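DegT/DnrJ/EryC1/StrS aminotransferase (Brucella abortus 2308, PDB 4QGR) probably acts as a pyridoxal-phosphate-dependent aminotransferase of the DegT/DnrJ/EryC1/StrS family, assembling as a dimer of two like chains. Local coordinates at residues Arg37-Leu51 with Arg244-Leu257. Sequence-based numbering, arbitrary orientation.
With ACT (acetate ion), chain D.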
loop_
_atom_site.group_PDB
_atom_site.type_symbol
_atom_site.label_atom_id
_atom_site.label_comp_id
_atom_site.label_asym_id
_atom_site.label_seq_id
_atom_site.Cartn_x
_atom_site.Cartn_y
_atom_site.Cartn_z
ATOM N N ARG A 37 17.943 -7.301 2.247
ATOM C CA ARG A 37 17.277 -6.464 3.233
ATOM C C ARG A 37 16.148 -5.734 2.526
ATOM O O ARG A 37 16.138 -4.521 2.363
ATOM C CB ARG A 37 18.255 -5.495 3.841
ATOM C CG ARG A 37 19.402 -6.235 4.497
ATOM C CD ARG A 37 20.239 -5.315 5.330
ATOM N NE ARG A 37 21.449 -6.013 5.732
ATOM C CZ ARG A 37 22.190 -5.684 6.776
ATOM N NH1 ARG A 37 21.821 -4.677 7.571
ATOM N NH2 ARG A 37 23.277 -6.391 7.049
ATOM N N TYR A 38 15.172 -6.518 2.136
ATOM C CA TYR A 38 14.138 -6.066 1.211
ATOM C C TYR A 38 13.114 -5.151 1.860
ATOM O O TYR A 38 12.357 -4.467 1.147
ATOM C CB TYR A 38 13.443 -7.295 0.611
ATOM C CG TYR A 38 14.413 -8.197 -0.089
ATOM C CD1 TYR A 38 15.218 -7.718 -1.127
ATOM C CD2 TYR A 38 14.543 -9.524 0.279
ATOM C CE1 TYR A 38 16.173 -8.529 -1.741
ATOM C CE2 TYR A 38 15.476 -10.349 -0.329
ATOM C CZ TYR A 38 16.265 -9.850 -1.380
ATOM O OH TYR A 38 17.177 -10.679 -1.999
ATOM N N ILE A 39 13.031 -5.181 3.183
ATOM C CA ILE A 39 12.097 -4.348 3.897
ATOM C C ILE A 39 12.862 -3.410 4.820
ATOM O O ILE A 39 13.559 -3.861 5.732
ATOM C CB ILE A 39 11.134 -5.200 4.764
ATOM C CG1 ILE A 39 10.381 -6.229 3.912
ATOM C CG2 ILE A 39 10.219 -4.328 5.561
ATOM C CD1 ILE A 39 9.367 -5.659 2.924
ATOM N N LEU A 40 12.673 -2.120 4.619
ATOM C CA LEU A 40 13.393 -1.093 5.386
ATOM C C LEU A 40 14.896 -1.350 5.484
ATOM O O LEU A 40 15.529 -1.225 6.559
ATOM C CB LEU A 40 12.765 -0.924 6.763
ATOM C CG LEU A 40 11.277 -0.596 6.793
ATOM C CD1 LEU A 40 10.741 -0.615 8.212
ATOM C CD2 LEU A 40 10.995 0.725 6.111
ATOM N N GLY A 41 15.494 -1.656 4.339
ATOM C CA GLY A 41 16.946 -1.792 4.254
ATOM C C GLY A 41 17.569 -0.429 4.237
ATOM O O GLY A 41 16.866 0.582 4.291
ATOM N N PRO A 42 18.904 -0.377 4.152
ATOM C CA PRO A 42 19.596 0.886 4.381
ATOM C C PRO A 42 19.232 2.008 3.451
ATOM O O PRO A 42 19.209 3.149 3.876
ATOM C CB PRO A 42 21.075 0.527 4.206
ATOM C CG PRO A 42 21.111 -0.911 4.577
ATOM C CD PRO A 42 19.829 -1.520 4.124
ATOM N N GLU A 43 18.926 1.681 2.192
ATOM C CA GLU A 43 18.583 2.683 1.210
ATOM C C GLU A 43 17.347 3.500 1.616
ATOM O O GLU A 43 17.239 4.652 1.239
ATOM C CB GLU A 43 18.369 2.056 -0.193
ATOM C CG GLU A 43 19.655 1.590 -0.889
ATOM C CD GLU A 43 20.157 0.215 -0.460
ATOM O OE1 GLU A 43 19.686 -0.372 0.527
ATOM O OE2 GLU A 43 21.096 -0.279 -1.108
ATOM N N VAL A 44 16.439 2.926 2.400
ATOM C CA VAL A 44 15.240 3.664 2.789
ATOM C C VAL A 44 15.602 4.891 3.637
ATOM O O VAL A 44 15.286 6.014 3.289
ATOM C CB VAL A 44 14.187 2.770 3.465
ATOM C CG1 VAL A 44 12.935 3.562 3.777
ATOM C CG2 VAL A 44 13.804 1.629 2.535
ATOM N N ALA A 45 16.320 4.678 4.723
ATOM C CA ALA A 45 16.724 5.790 5.568
ATOM C C ALA A 45 17.664 6.754 4.860
ATOM O O ALA A 45 17.590 7.966 5.076
ATOM C CB ALA A 45 17.339 5.281 6.860
ATOM N N GLU A 46 18.536 6.208 4.028
ATOM C CA GLU A 46 19.435 7.015 3.248
ATOM C C GLU A 46 18.647 7.965 2.349
ATOM O O GLU A 46 18.948 9.184 2.255
ATOM C CB GLU A 46 20.401 6.096 2.479
ATOM C CG GLU A 46 21.409 6.841 1.652
ATOM C CD GLU A 46 22.296 5.929 0.796
ATOM O OE1 GLU A 46 22.192 4.659 0.880
ATOM O OE2 GLU A 46 23.057 6.539 0.002
ATOM N N PHE A 47 17.635 7.428 1.674
ATOM C CA PHE A 47 16.820 8.264 0.801
ATOM C C PHE A 47 16.044 9.306 1.632
ATOM O O PHE A 47 15.954 10.468 1.233
ATOM C CB PHE A 47 15.911 7.401 -0.100
ATOM C CG PHE A 47 14.918 8.175 -0.887
ATOM C CD1 PHE A 47 15.335 9.019 -1.910
ATOM C CD2 PHE A 47 13.567 8.066 -0.635
ATOM C CE1 PHE A 47 14.436 9.744 -2.629
ATOM C CE2 PHE A 47 12.665 8.771 -1.367
ATOM C CZ PHE A 47 13.105 9.614 -2.386
ATOM N N GLU A 48 15.504 8.902 2.768
ATOM C CA GLU A 48 14.746 9.864 3.604
ATOM C C GLU A 48 15.653 11.057 3.958
ATOM O O GLU A 48 15.233 12.214 3.914
ATOM C CB GLU A 48 14.237 9.195 4.890
ATOM C CG GLU A 48 13.089 8.199 4.670
ATOM C CD GLU A 48 12.612 7.487 5.961
ATOM O OE1 GLU A 48 13.369 7.407 6.972
ATOM O OE2 GLU A 48 11.471 6.992 5.970
ATOM N N LYS A 49 16.893 10.767 4.318
ATOM C CA LYS A 49 17.827 11.840 4.690
ATOM C C LYS A 49 18.190 12.766 3.569
ATOM O O LYS A 49 18.160 13.981 3.718
ATOM C CB LYS A 49 19.106 11.253 5.276
ATOM C CG LYS A 49 18.838 10.835 6.679
ATOM C CD LYS A 49 19.829 9.826 7.200
ATOM C CE LYS A 49 19.215 9.149 8.424
ATOM N NZ LYS A 49 20.143 8.153 9.002
ATOM N N LYS A 50 18.518 12.178 2.425
ATOM C CA LYS A 50 18.926 12.955 1.264
ATOM C C LYS A 50 17.753 13.761 0.722
ATOM O O LYS A 50 17.923 14.962 0.428
ATOM C CB LYS A 50 19.553 12.065 0.194
ATOM C CG LYS A 50 20.915 11.558 0.649
ATOM C CD LYS A 50 21.625 10.654 -0.353
ATOM C CE LYS A 50 23.082 10.454 0.116
ATOM N NZ LYS A 50 23.553 9.071 -0.208
ATOM N N LEU A 51 16.562 13.164 0.682
ATOM C CA LEU A 51 15.375 13.919 0.245
ATOM C C LEU A 51 15.031 15.034 1.246
ATOM O O LEU A 51 14.712 16.172 0.863
ATOM C CB LEU A 51 14.159 13.030 0.050
ATOM C CG LEU A 51 12.926 13.693 -0.564
ATOM C CD1 LEU A 51 13.209 14.337 -1.911
ATOM C CD2 LEU A 51 11.784 12.677 -0.674
ATOM N N ARG A 244 5.026 0.883 3.549
ATOM C CA ARG A 244 6.484 1.027 3.496
ATOM C C ARG A 244 6.934 1.250 2.064
ATOM O O ARG A 244 6.370 0.691 1.111
ATOM C CB ARG A 244 7.160 -0.219 4.073
ATOM C CG ARG A 244 6.862 -0.435 5.552
ATOM C CD ARG A 244 7.475 -1.720 6.109
ATOM N NE ARG A 244 6.804 -2.911 5.615
ATOM C CZ ARG A 244 6.513 -3.987 6.338
ATOM N NH1 ARG A 244 6.819 -4.051 7.634
ATOM N NH2 ARG A 244 5.967 -5.021 5.748
ATOM N N LEU A 245 7.974 2.075 1.914
ATOM C CA LEU A 245 8.718 2.135 0.642
ATOM C C LEU A 245 9.709 0.984 0.574
ATOM O O LEU A 245 10.562 0.838 1.486
ATOM C CB LEU A 245 9.471 3.440 0.553
ATOM C CG LEU A 245 10.290 3.743 -0.712
ATOM C CD1 LEU A 245 9.362 3.964 -1.846
ATOM C CD2 LEU A 245 11.170 4.982 -0.508
ATOM N N ASP A 246 9.618 0.176 -0.488
ATOM C CA ASP A 246 10.492 -0.999 -0.610
ATOM C C ASP A 246 11.957 -0.519 -0.731
ATOM O O ASP A 246 12.234 0.501 -1.379
ATOM C CB ASP A 246 10.213 -1.814 -1.871
ATOM C CG ASP A 246 8.865 -2.474 -1.915
ATOM O OD1 ASP A 246 8.187 -2.726 -0.852
ATOM O OD2 ASP A 246 8.468 -2.787 -3.099
ATOM N N THR A 247 12.882 -1.266 -0.159
ATOM C CA THR A 247 14.308 -0.963 -0.269
ATOM C C THR A 247 14.709 -0.832 -1.733
ATOM O O THR A 247 15.434 0.074 -2.125
ATOM C CB THR A 247 15.154 -2.074 0.353
ATOM O OG1 THR A 247 14.700 -2.329 1.691
ATOM C CG2 THR A 247 16.618 -1.651 0.408
ATOM N N ILE A 248 14.207 -1.754 -2.551
ATOM C CA ILE A 248 14.549 -1.724 -3.976
ATOM C C ILE A 248 14.077 -0.435 -4.637
ATOM O O ILE A 248 14.779 0.114 -5.498
ATOM C CB ILE A 248 14.022 -3.004 -4.666
ATOM C CG1 ILE A 248 14.755 -3.252 -5.966
ATOM C CG2 ILE A 248 12.511 -2.982 -4.854
ATOM C CD1 ILE A 248 14.445 -4.583 -6.591
ATOM N N GLN A 249 12.932 0.102 -4.223
ATOM C CA GLN A 249 12.479 1.363 -4.798
ATOM C C GLN A 249 13.230 2.557 -4.220
ATOM O O GLN A 249 13.509 3.551 -4.942
ATOM C CB GLN A 249 10.953 1.526 -4.594
ATOM C CG GLN A 249 10.126 0.497 -5.308
ATOM C CD GLN A 249 10.421 0.378 -6.779
ATOM O OE1 GLN A 249 10.811 1.355 -7.442
ATOM N NE2 GLN A 249 10.151 -0.803 -7.326
ATOM N N ALA A 250 13.592 2.510 -2.945
ATOM C CA ALA A 250 14.464 3.584 -2.383
ATOM C C ALA A 250 15.814 3.682 -3.141
ATOM O O ALA A 250 16.340 4.781 -3.374
ATOM C CB ALA A 250 14.688 3.397 -0.912
ATOM N N ALA A 251 16.326 2.529 -3.566
ATOM C CA ALA A 251 17.610 2.467 -4.273
ATOM C C ALA A 251 17.473 3.138 -5.636
ATOM O O ALA A 251 18.342 3.941 -6.047
ATOM C CB ALA A 251 18.022 1.041 -4.414
ATOM N N VAL A 252 16.371 2.854 -6.332
ATOM C CA VAL A 252 16.038 3.590 -7.561
ATOM C C VAL A 252 15.966 5.109 -7.323
ATOM O O VAL A 252 16.579 5.929 -8.054
ATOM C CB VAL A 252 14.735 3.026 -8.190
ATOM C CG1 VAL A 252 14.238 3.935 -9.304
ATOM C CG2 VAL A 252 15.007 1.641 -8.736
ATOM N N LEU A 253 15.220 5.485 -6.291
ATOM C CA LEU A 253 14.969 6.899 -5.970
ATOM C C LEU A 253 16.239 7.693 -5.623
ATOM O O LEU A 253 16.371 8.878 -5.974
ATOM C CB LEU A 253 13.911 6.999 -4.864
ATOM C CG LEU A 253 12.495 6.745 -5.381
ATOM C CD1 LEU A 253 11.542 6.364 -4.277
ATOM C CD2 LEU A 253 11.931 7.904 -6.148
ATOM N N LEU A 254 17.182 7.013 -5.000
ATOM C CA LEU A 254 18.472 7.652 -4.708
ATOM C C LEU A 254 19.128 8.111 -5.996
ATOM O O LEU A 254 19.647 9.208 -6.078
ATOM C CB LEU A 254 19.364 6.732 -3.916
ATOM C CG LEU A 254 19.014 6.613 -2.424
ATOM C CD1 LEU A 254 19.709 5.411 -1.804
ATOM C CD2 LEU A 254 19.397 7.883 -1.680
ATOM N N GLU A 255 19.078 7.274 -7.028
ATOM C CA GLU A 255 19.655 7.666 -8.314
ATOM C C GLU A 255 18.803 8.726 -9.043
ATOM O O GLU A 255 19.368 9.666 -9.608
ATOM C CB GLU A 255 19.844 6.451 -9.182
ATOM C CG GLU A 255 20.763 5.389 -8.621
ATOM C CD GLU A 255 22.191 5.852 -8.347
ATOM O OE1 GLU A 255 22.685 6.847 -8.940
ATOM O OE2 GLU A 255 22.839 5.230 -7.496
ATOM N N LYS A 256 17.474 8.631 -8.957
ATOM C CA LYS A 256 16.616 9.670 -9.522
ATOM C C LYS A 256 16.884 11.039 -8.851
ATOM O O LYS A 256 16.978 12.080 -9.510
ATOM C CB LYS A 256 15.143 9.314 -9.381
ATOM C CG LYS A 256 14.680 7.994 -9.960
ATOM C CD LYS A 256 14.971 7.895 -11.462
ATOM C CE LYS A 256 13.978 6.984 -12.163
ATOM N NZ LYS A 256 12.638 7.590 -12.259
ATOM N N LEU A 257 17.045 11.001 -7.536
ATOM C CA LEU A 257 17.176 12.229 -6.749
ATOM C C LEU A 257 18.453 12.945 -7.144
ATOM O O LEU A 257 18.475 14.186 -7.273
ATOM C CB LEU A 257 17.093 11.941 -5.230
ATOM C CG LEU A 257 17.326 13.169 -4.343
ATOM C CD1 LEU A 257 16.170 14.184 -4.588
ATOM C CD2 LEU A 257 17.397 12.734 -2.888
HETATM C C ACT D . 5.096 -7.402 8.257
HETATM O O ACT D . 5.815 -6.577 8.889
HETATM O OXT ACT D . 4.357 -7.054 7.326
HETATM C CH3 ACT D . 5.125 -8.862 8.622
HETATM O O HOH W 1 12.890 -4.179 -1.579
HETATM O O HOH W 2 10.745 -1.350 2.867
#
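Thr247, in the first turn of helix 247-257, is gripped by the loop that leads into helix 42-51. Its hydroxyl donates to Arg37 O (Thr247 OG1 to Arg37 O 2.7 Å, in the carbonyl plane) and accepts from Gly41 N (Gly41 N to Thr247 OG1 2.8 Å), so one oxygen bonds to both ends of loop 37-41. With OG1 anti to the carbonyl carbon (chi1 -53°), Thr247 CG2 lies against Glu43 OE1, while Glu43 OE2 makes a salt bridge with Lys31. Two waters extend the link, one between Tyr38 O and Ile248 N, the other between Leu40 N and Leu245 O.

Beyond the loop, segments 42-51 and 247-257 cross at 39° with axes 7.8 Å apart at their closest, consistent with the small Ala250 side chain, whose CB lies 3.6 Å from Glu43 O. The tight part is knobs-into-holes packing: Phe47 drops among Ala250, Leu253, Leu254 and Leu257. Leu253 CB makes a CH-pi contact 3.8 Å from the Phe47 ring centroid, 19° off the normal, while Leu51 CB covers the opposite face. Leu254 is the reciprocal knob, among Glu43, Glu46, Phe47 and Lys50.

Its outer side meets the looser, solvent edge, Leu254 CD1 to Glu46 CD 3.7 Å, where exposed Lys50 bridges to Glu46 OE2. The opposite end is buried at the dimer interface, beside a bound pyridoxal-5'-phosphate: Ile39 CG2 covers one face of the Arg244 guanidinium, which holds an acetate, probably from the crystallisation liquor, and forms a salt bridge with Asp206 of the second subunit.

Apolar interlocking thus accompanies the close helix spacing, whereas the doubly bonded Thr247 hydroxyl ties loop 37-41 beside the interface, where Tyr38 stacks on Tyr204 of the second subunit.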